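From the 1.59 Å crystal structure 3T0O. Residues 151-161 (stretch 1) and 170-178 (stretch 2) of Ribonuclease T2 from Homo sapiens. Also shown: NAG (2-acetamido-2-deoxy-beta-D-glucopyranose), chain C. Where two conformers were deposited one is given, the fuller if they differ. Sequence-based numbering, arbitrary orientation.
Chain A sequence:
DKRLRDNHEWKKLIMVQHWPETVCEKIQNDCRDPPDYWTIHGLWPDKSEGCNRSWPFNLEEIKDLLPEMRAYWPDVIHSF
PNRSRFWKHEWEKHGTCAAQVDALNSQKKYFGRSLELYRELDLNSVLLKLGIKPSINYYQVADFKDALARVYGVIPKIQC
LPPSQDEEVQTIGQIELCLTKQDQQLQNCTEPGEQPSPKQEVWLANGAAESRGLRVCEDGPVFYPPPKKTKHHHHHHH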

ATOM      1  N   VAL A 151      -0.553  -0.578 -18.033  1.00 15.38           N
ATOM      2  CA  VAL A 151      -0.538   0.858 -17.631  1.00 15.64           C
ATOM      3  C   VAL A 151       0.777   1.270 -17.020  1.00 14.62           C
ATOM      4  O   VAL A 151       1.354   2.279 -17.422  1.00 15.75           O
ATOM      5  CB  VAL A 151      -1.671   1.147 -16.662  1.00 14.74           C
ATOM      6  CG1 VAL A 151      -1.522   2.572 -16.039  1.00 17.58           C
ATOM      7  CG2 VAL A 151      -3.018   1.029 -17.421  1.00 16.05           C
ATOM      8  N   TYR A 152       1.292   0.460 -16.082  1.00 14.52           N
ATOM      9  CA  TYR A 152       2.540   0.855 -15.436  1.00 14.32           C
ATOM     10  C   TYR A 152       3.812   0.384 -16.105  1.00 16.20           C
ATOM     11  O   TYR A 152       4.900   0.856 -15.761  1.00 16.53           O
ATOM     12  CB  TYR A 152       2.536   0.340 -13.989  1.00 13.13           C
ATOM     13  CG  TYR A 152       1.502   1.034 -13.167  1.00 11.34           C
ATOM     14  CD1 TYR A 152       1.518   2.401 -13.028  1.00 14.23           C
ATOM     15  CD2 TYR A 152       0.497   0.347 -12.578  1.00 11.51           C
ATOM     16  CE1 TYR A 152       0.524   3.054 -12.240  1.00 10.21           C
ATOM     17  CE2 TYR A 152      -0.488   0.978 -11.786  1.00  9.57           C
ATOM     18  CZ  TYR A 152      -0.465   2.315 -11.654  1.00 10.86           C
ATOM     19  OH  TYR A 152      -1.406   2.904 -10.861  1.00 12.99           O
ATOM     20  N   GLY A 153       3.687  -0.524 -17.059  1.00 15.70           N
ATOM     21  CA  GLY A 153       4.876  -0.971 -17.780  1.00 16.45           C
ATOM     22  C   GLY A 153       5.766  -1.904 -16.984  1.00 17.48           C
ATOM     23  O   GLY A 153       6.872  -2.227 -17.461  1.00 19.85           O
ATOM     24  N   VAL A 154       5.272  -2.374 -15.848  1.00 16.68           N
ATOM     25  CA  VAL A 154       5.984  -3.261 -14.985  1.00 16.80           C
ATOM     26  C   VAL A 154       4.972  -4.207 -14.375  1.00 16.94           C
ATOM     27  O   VAL A 154       3.798  -3.894 -14.310  1.00 18.10           O
ATOM     28  CB  VAL A 154       6.723  -2.510 -13.840  1.00 15.07           C
ATOM     29  CG1 VAL A 154       7.820  -1.602 -14.374  1.00 14.42           C
ATOM     30  CG2 VAL A 154       5.744  -1.693 -12.962  1.00 13.76           C
ATOM     31  N   ILE A 155       5.435  -5.372 -13.927  1.00 15.72           N
ATOM     32  CA  ILE A 155       4.504  -6.392 -13.392  1.00 17.87           C
ATOM     33  C   ILE A 155       4.320  -6.129 -11.895  1.00 16.43           C
ATOM     34  O   ILE A 155       5.302  -6.044 -11.154  1.00 15.65           O
ATOM     35  CB  ILE A 155       5.116  -7.808 -13.545  1.00 20.03           C
ATOM     36  CG1 ILE A 155       5.521  -8.133 -15.003  1.00 25.69           C
ATOM     37  CG2 ILE A 155       4.172  -8.844 -12.948  1.00 20.83           C
ATOM     38  CD1 ILE A 155       4.522  -7.774 -16.018  1.00 28.82           C
ATOM     39  N   PRO A 156       3.072  -5.945 -11.477  1.00 15.84           N
ATOM     40  CA  PRO A 156       2.798  -5.707 -10.054  1.00 14.46           C
ATOM     41  C   PRO A 156       2.794  -7.056  -9.358  1.00 15.52           C
ATOM     42  O   PRO A 156       2.641  -8.104 -10.022  1.00 17.59           O
ATOM     43  CB  PRO A 156       1.400  -5.133 -10.070  1.00 15.76           C
ATOM     44  CG  PRO A 156       0.755  -5.843 -11.205  1.00 16.94           C
ATOM     45  CD  PRO A 156       1.842  -5.984 -12.274  1.00 16.83           C
ATOM     46  N   LYS A 157       2.890  -7.026  -8.020  1.00 13.57           N
ATOM     47  CA  LYS A 157       2.571  -8.195  -7.258  1.00 13.04           C
ATOM     48  C   LYS A 157       1.176  -7.943  -6.714  1.00 12.79           C
ATOM     49  O   LYS A 157       0.821  -6.846  -6.262  1.00 14.01           O
ATOM     50  CB  LYS A 157       3.539  -8.327  -6.074  1.00 15.58           C
ATOM     51  CG  LYS A 157       4.964  -8.465  -6.482  1.00 21.03           C
ATOM     52  CD  LYS A 157       5.827  -8.874  -5.249  1.00 30.99           C
ATOM     53  N   ILE A 158       0.361  -8.965  -6.768  1.00 11.81           N
ATOM     54  CA  ILE A 158      -1.012  -8.826  -6.354  1.00 11.37           C
ATOM     55  C   ILE A 158      -1.305  -9.889  -5.302  1.00 11.92           C
ATOM     56  O   ILE A 158      -1.057 -11.088  -5.530  1.00 12.92           O
ATOM     57  CB  ILE A 158      -1.926  -9.021  -7.506  1.00 13.14           C
ATOM     58  CG1 ILE A 158      -1.640  -8.071  -8.686  1.00 19.33           C
ATOM     59  CG2 ILE A 158      -3.430  -8.854  -7.059  1.00 16.65           C
ATOM     60  CD1 ILE A 158      -2.261  -8.548  -9.915  1.00 25.43           C
ATOM     61  N   GLN A 159      -1.779  -9.440  -4.121  1.00  9.65           N
ATOM     62  CA  GLN A 159      -1.869 -10.332  -3.004  1.00 10.23           C
ATOM     63  C   GLN A 159      -3.328 -10.370  -2.517  1.00  9.44           C
ATOM     64  O   GLN A 159      -4.052  -9.398  -2.657  1.00  8.55           O
ATOM     65  CB  GLN A 159      -1.032  -9.888  -1.805  1.00 12.33           C
ATOM     66  CG  GLN A 159       0.427  -9.987  -2.215  1.00 19.42           C
ATOM     67  CD  GLN A 159       1.252  -9.113  -1.462  1.00 25.71           C
ATOM     68  OE1 GLN A 159       0.992  -7.912  -1.393  1.00 27.68           O
ATOM     69  NE2 GLN A 159       2.351  -9.666  -0.940  1.00 31.61           N
ATOM     70  N   CYS A 160      -3.684 -11.531  -1.991  1.00  9.80           N
ATOM     71  CA  CYS A 160      -5.086 -11.879  -1.703  1.00 10.03           C
ATOM     72  C   CYS A 160      -5.178 -12.480  -0.316  1.00 11.25           C
ATOM     73  O   CYS A 160      -4.233 -13.108   0.177  1.00 11.56           O
ATOM     74  CB  CYS A 160      -5.608 -12.945  -2.670  1.00 12.24           C
ATOM     75  SG  CYS A 160      -6.093 -12.307  -4.270  1.00 14.03           S
ATOM     76  N   LEU A 161      -6.379 -12.371   0.249  1.00 10.86           N
ATOM     77  CA  LEU A 161      -6.733 -13.261   1.394  1.00 12.29           C
ATOM     78  C   LEU A 161      -7.342 -14.497   0.855  1.00 17.09           C
ATOM     79  O   LEU A 161      -8.106 -14.462  -0.048  1.00 13.71           O
ATOM     80  CB  LEU A 161      -7.692 -12.549   2.361  1.00 13.16           C
ATOM     81  CG  LEU A 161      -6.923 -11.383   2.993  1.00 14.83           C
ATOM     82  CD1 LEU A 161      -7.969 -10.863   3.999  1.00 17.88           C
ATOM     83  CD2 LEU A 161      -5.635 -11.750   3.759  1.00 17.51           C
ATOM     84  N   GLN A 170     -10.761 -16.437  -3.196  1.00 14.46           N
ATOM     85  CA  GLN A 170      -9.809 -15.468  -2.616  1.00 12.10           C
ATOM     86  C   GLN A 170     -10.313 -14.032  -2.855  1.00 12.50           C
ATOM     87  O   GLN A 170     -11.015 -13.732  -3.811  1.00 13.03           O
ATOM     88  CB  GLN A 170      -8.443 -15.670  -3.227  1.00 13.32           C
ATOM     89  CG  GLN A 170      -8.439 -15.354  -4.744  1.00 13.57           C
ATOM     90  CD  GLN A 170      -7.226 -15.747  -5.493  1.00 14.54           C
ATOM     91  OE1 GLN A 170      -6.164 -16.053  -4.923  1.00 15.17           O
ATOM     92  NE2 GLN A 170      -7.392 -15.794  -6.788  1.00 13.62           N
ATOM     93  N   THR A 171      -9.845 -13.157  -1.984  1.00 10.83           N
ATOM     94  CA  THR A 171     -10.247 -11.777  -2.033  0.50  9.71           C
ATOM     95  C   THR A 171      -9.022 -10.887  -2.236  1.00  8.95           C
ATOM     96  O   THR A 171      -8.060 -10.999  -1.470  1.00 10.28           O
ATOM     97  CB  THR A 171     -10.862 -11.433  -0.712  0.50  8.64           C
ATOM     98  OG1 THR A 171     -11.879 -12.416  -0.399  0.50 13.07           O
ATOM     99  CG2 THR A 171     -11.490 -10.037  -0.840  0.50  8.32           C
ATOM    100  N   ILE A 172      -9.049 -10.017  -3.253  1.00  9.43           N
ATOM    101  CA  ILE A 172      -7.864  -9.148  -3.492  1.00  7.69           C
ATOM    102  C   ILE A 172      -7.718  -8.180  -2.357  1.00  8.62           C
ATOM    103  O   ILE A 172      -8.694  -7.559  -1.966  1.00  9.16           O
ATOM    104  CB  ILE A 172      -7.923  -8.482  -4.861  1.00  9.90           C
ATOM    105  CG1 ILE A 172      -6.590  -7.742  -5.131  1.00  9.79           C
ATOM    106  CG2 ILE A 172      -9.077  -7.411  -4.954  1.00 11.88           C
ATOM    107  CD1 ILE A 172      -6.555  -7.140  -6.570  1.00 11.50           C
ATOM    108  N   GLY A 173      -6.467  -8.012  -1.916  1.00  8.19           N
ATOM    109  CA  GLY A 173      -6.180  -7.160  -0.739  1.00  8.72           C
ATOM    110  C   GLY A 173      -5.081  -6.152  -0.996  1.00  7.42           C
ATOM    111  O   GLY A 173      -5.114  -5.130  -0.361  1.00  8.01           O
ATOM    112  N   GLN A 174      -4.093  -6.495  -1.836  1.00  8.28           N
ATOM    113  CA  GLN A 174      -2.872  -5.623  -1.811  1.00  7.50           C
ATOM    114  C   GLN A 174      -2.203  -5.662  -3.162  1.00  8.71           C
ATOM    115  O   GLN A 174      -2.136  -6.720  -3.767  1.00  9.41           O
ATOM    116  CB  GLN A 174      -1.965  -6.110  -0.653  1.00  9.00           C
ATOM    117  CG  GLN A 174      -0.694  -5.251  -0.500  1.00  8.20           C
ATOM    118  CD  GLN A 174      -0.161  -5.467   0.936  1.00  8.33           C
ATOM    119  OE1 GLN A 174      -0.582  -4.746   1.819  1.00 10.95           O
ATOM    120  NE2 GLN A 174       0.777  -6.349   1.075  1.00 14.23           N
ATOM    121  N   ILE A 175      -1.753  -4.495  -3.634  1.00  7.79           N
ATOM    122  CA  ILE A 175      -1.073  -4.412  -4.926  1.00  7.88           C
ATOM    123  C   ILE A 175       0.239  -3.736  -4.680  1.00  8.93           C
ATOM    124  O   ILE A 175       0.289  -2.682  -4.018  1.00  9.72           O
ATOM    125  CB  ILE A 175      -1.922  -3.653  -5.871  1.00  7.53           C
ATOM    126  CG1 ILE A 175      -3.204  -4.477  -6.224  1.00 10.10           C
ATOM    127  CG2 ILE A 175      -1.082  -3.208  -7.120  1.00  9.75           C
ATOM    128  CD1 ILE A 175      -4.219  -3.674  -7.113  1.00 11.17           C
ATOM    129  N   GLU A 176       1.289  -4.368  -5.121  1.00  9.62           N
ATOM    130  CA  GLU A 176       2.688  -3.886  -4.881  1.00 10.32           C
ATOM    131  C   GLU A 176       3.292  -3.532  -6.205  1.00 10.83           C
ATOM    132  O   GLU A 176       3.178  -4.271  -7.175  1.00 11.46           O
ATOM    133  CB  GLU A 176       3.553  -4.919  -4.190  1.00 11.17           C
ATOM    134  CG  GLU A 176       2.863  -5.310  -2.856  1.00 10.13           C
ATOM    135  CD  GLU A 176       3.699  -6.210  -2.057  1.00 17.59           C
ATOM    136  OE1 GLU A 176       4.626  -6.776  -2.602  1.00 22.77           O
ATOM    137  OE2 GLU A 176       3.383  -6.388  -0.870  1.00 23.71           O
ATOM    138  N   LEU A 177       3.969  -2.378  -6.253  1.00 10.23           N
ATOM    139  CA  LEU A 177       4.683  -1.932  -7.479  1.00 11.20           C
ATOM    140  C   LEU A 177       6.099  -1.606  -7.005  1.00 12.09           C
ATOM    141  O   LEU A 177       6.301  -0.848  -6.050  1.00 12.46           O
ATOM    142  CB  LEU A 177       4.064  -0.673  -8.081  1.00 12.42           C
ATOM    143  CG  LEU A 177       2.654  -0.925  -8.690  1.00 11.28           C
ATOM    144  CD1 LEU A 177       1.852   0.379  -8.775  1.00 14.35           C
ATOM    145  CD2 LEU A 177       2.881  -1.581 -10.062  1.00 15.12           C
ATOM    146  N   CYS A 178       7.081  -2.172  -7.696  1.00 12.68           N
ATOM    147  CA  CYS A 178       8.466  -1.909  -7.297  1.00 13.18           C
ATOM    148  C   CYS A 178       8.961  -0.615  -7.936  1.00 14.21           C
ATOM    149  O   CYS A 178       8.559  -0.227  -9.028  1.00 14.82           O
ATOM    150  CB  CYS A 178       9.359  -3.065  -7.671  1.00 14.43           C
ATOM    151  SG  CYS A 178       8.986  -4.441  -6.508  1.00 18.99           S
TER
HETATM  152  C1  NAG C 264       9.180  -5.573 -16.777  1.00 34.15           C
HETATM  153  C2  NAG C 264       9.532  -4.628 -17.926  1.00 33.90           C
HETATM  154  C3  NAG C 264       8.615  -4.848 -19.158  1.00 36.18           C
HETATM  155  C4  NAG C 264       8.395  -6.327 -19.475  1.00 40.06           C
HETATM  156  C5  NAG C 264       7.925  -7.003 -18.193  1.00 39.35           C
HETATM  157  C6  NAG C 264       7.469  -8.450 -18.320  1.00 40.84           C
HETATM  158  C7  NAG C 264      10.586  -2.576 -17.131  1.00 30.79           C
HETATM  159  C8  NAG C 264      10.475  -1.135 -16.736  1.00 31.87           C
HETATM  160  N2  NAG C 264       9.490  -3.237 -17.504  1.00 30.27           N
HETATM  161  O3  NAG C 264       9.122  -4.173 -20.287  1.00 38.28           O
HETATM  162  O4  NAG C 264       7.490  -6.518 -20.550  1.00 42.55           O
HETATM  163  O5  NAG C 264       9.000  -6.892 -17.269  1.00 36.90           O
HETATM  164  O6  NAG C 264       8.556  -9.235 -18.738  1.00 45.29           O
HETATM  165  O7  NAG C 264      11.696  -3.133 -17.131  1.00 34.00           O
HETATM  166  O   HOH W   1       6.432  -3.489 -10.102  1.00  7.64           O
HETATM  167  O   HOH W   2       4.663  -8.011   0.568  1.00 26.25           O

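Two neighbouring strands of ribonuclease T2 form an antiparallel backbone ladder, interrupted by one beta bulge, with a polar cluster on one face of the sheet and apolar packing on the other. The ladder illustrates how antiparallel strands satisfy their peptide groups in reciprocal pairs. Lys-157 N donates to Glu-176 O (2.9 Å) and Glu-176 N returns the bond to Lys-157 O (2.8 Å); at the far end, Leu-161 N reaches Thr-171 O (2.8 Å) while Thr-171 N reaches Leu-161 O (2.9 Å). Between them, Gln-159 N binds Gln-174 O at 2.8 Å, but Gln-159 O accepts two donors, Gly-173 N at 2.9 Å and Gln-174 N at 3.0 Å. This shared acceptor marks the classic bulge: the register slips by one residue, so that Cys-160 pairs with Ile-172, and Gly-173 is the extra residue.

Side chains then follow the alternation of the strands. Gln-159, Gln-174 and Glu-176 lie on the same face, where Gln-174 NE2 donates to Gln-159 OE1 (2.9 Å). Gln-159 OE1 also sits 2.9 Å from Glu-176 OE2, a pairing of two acceptors rather than a hydrogen bond. A water helps to link these residues, accepting from Gln-159 NE2 and donating to Glu-176 OE2. On the opposite face, Ile-158 CG2 packs against Ile-172 CD1 at 3.6 Å, a purely apolar contact.

Beyond the strand pairing, Leu-177 gathers Tyr-152, Val-154 and Pro-156, which precede the strand. Leu-177 CD2 lies 3.8 Å from Pro-156 CB and 4.1 Å from Val-154 CG2, while Leu-177 CD1 sits over a face of the Tyr-152 ring, 4.1 Å from its centroid, in a CH-pi contact. Another water continues the connection where direct pairing has ended, donating to Ile-155 O and accepting from Cys-178 N.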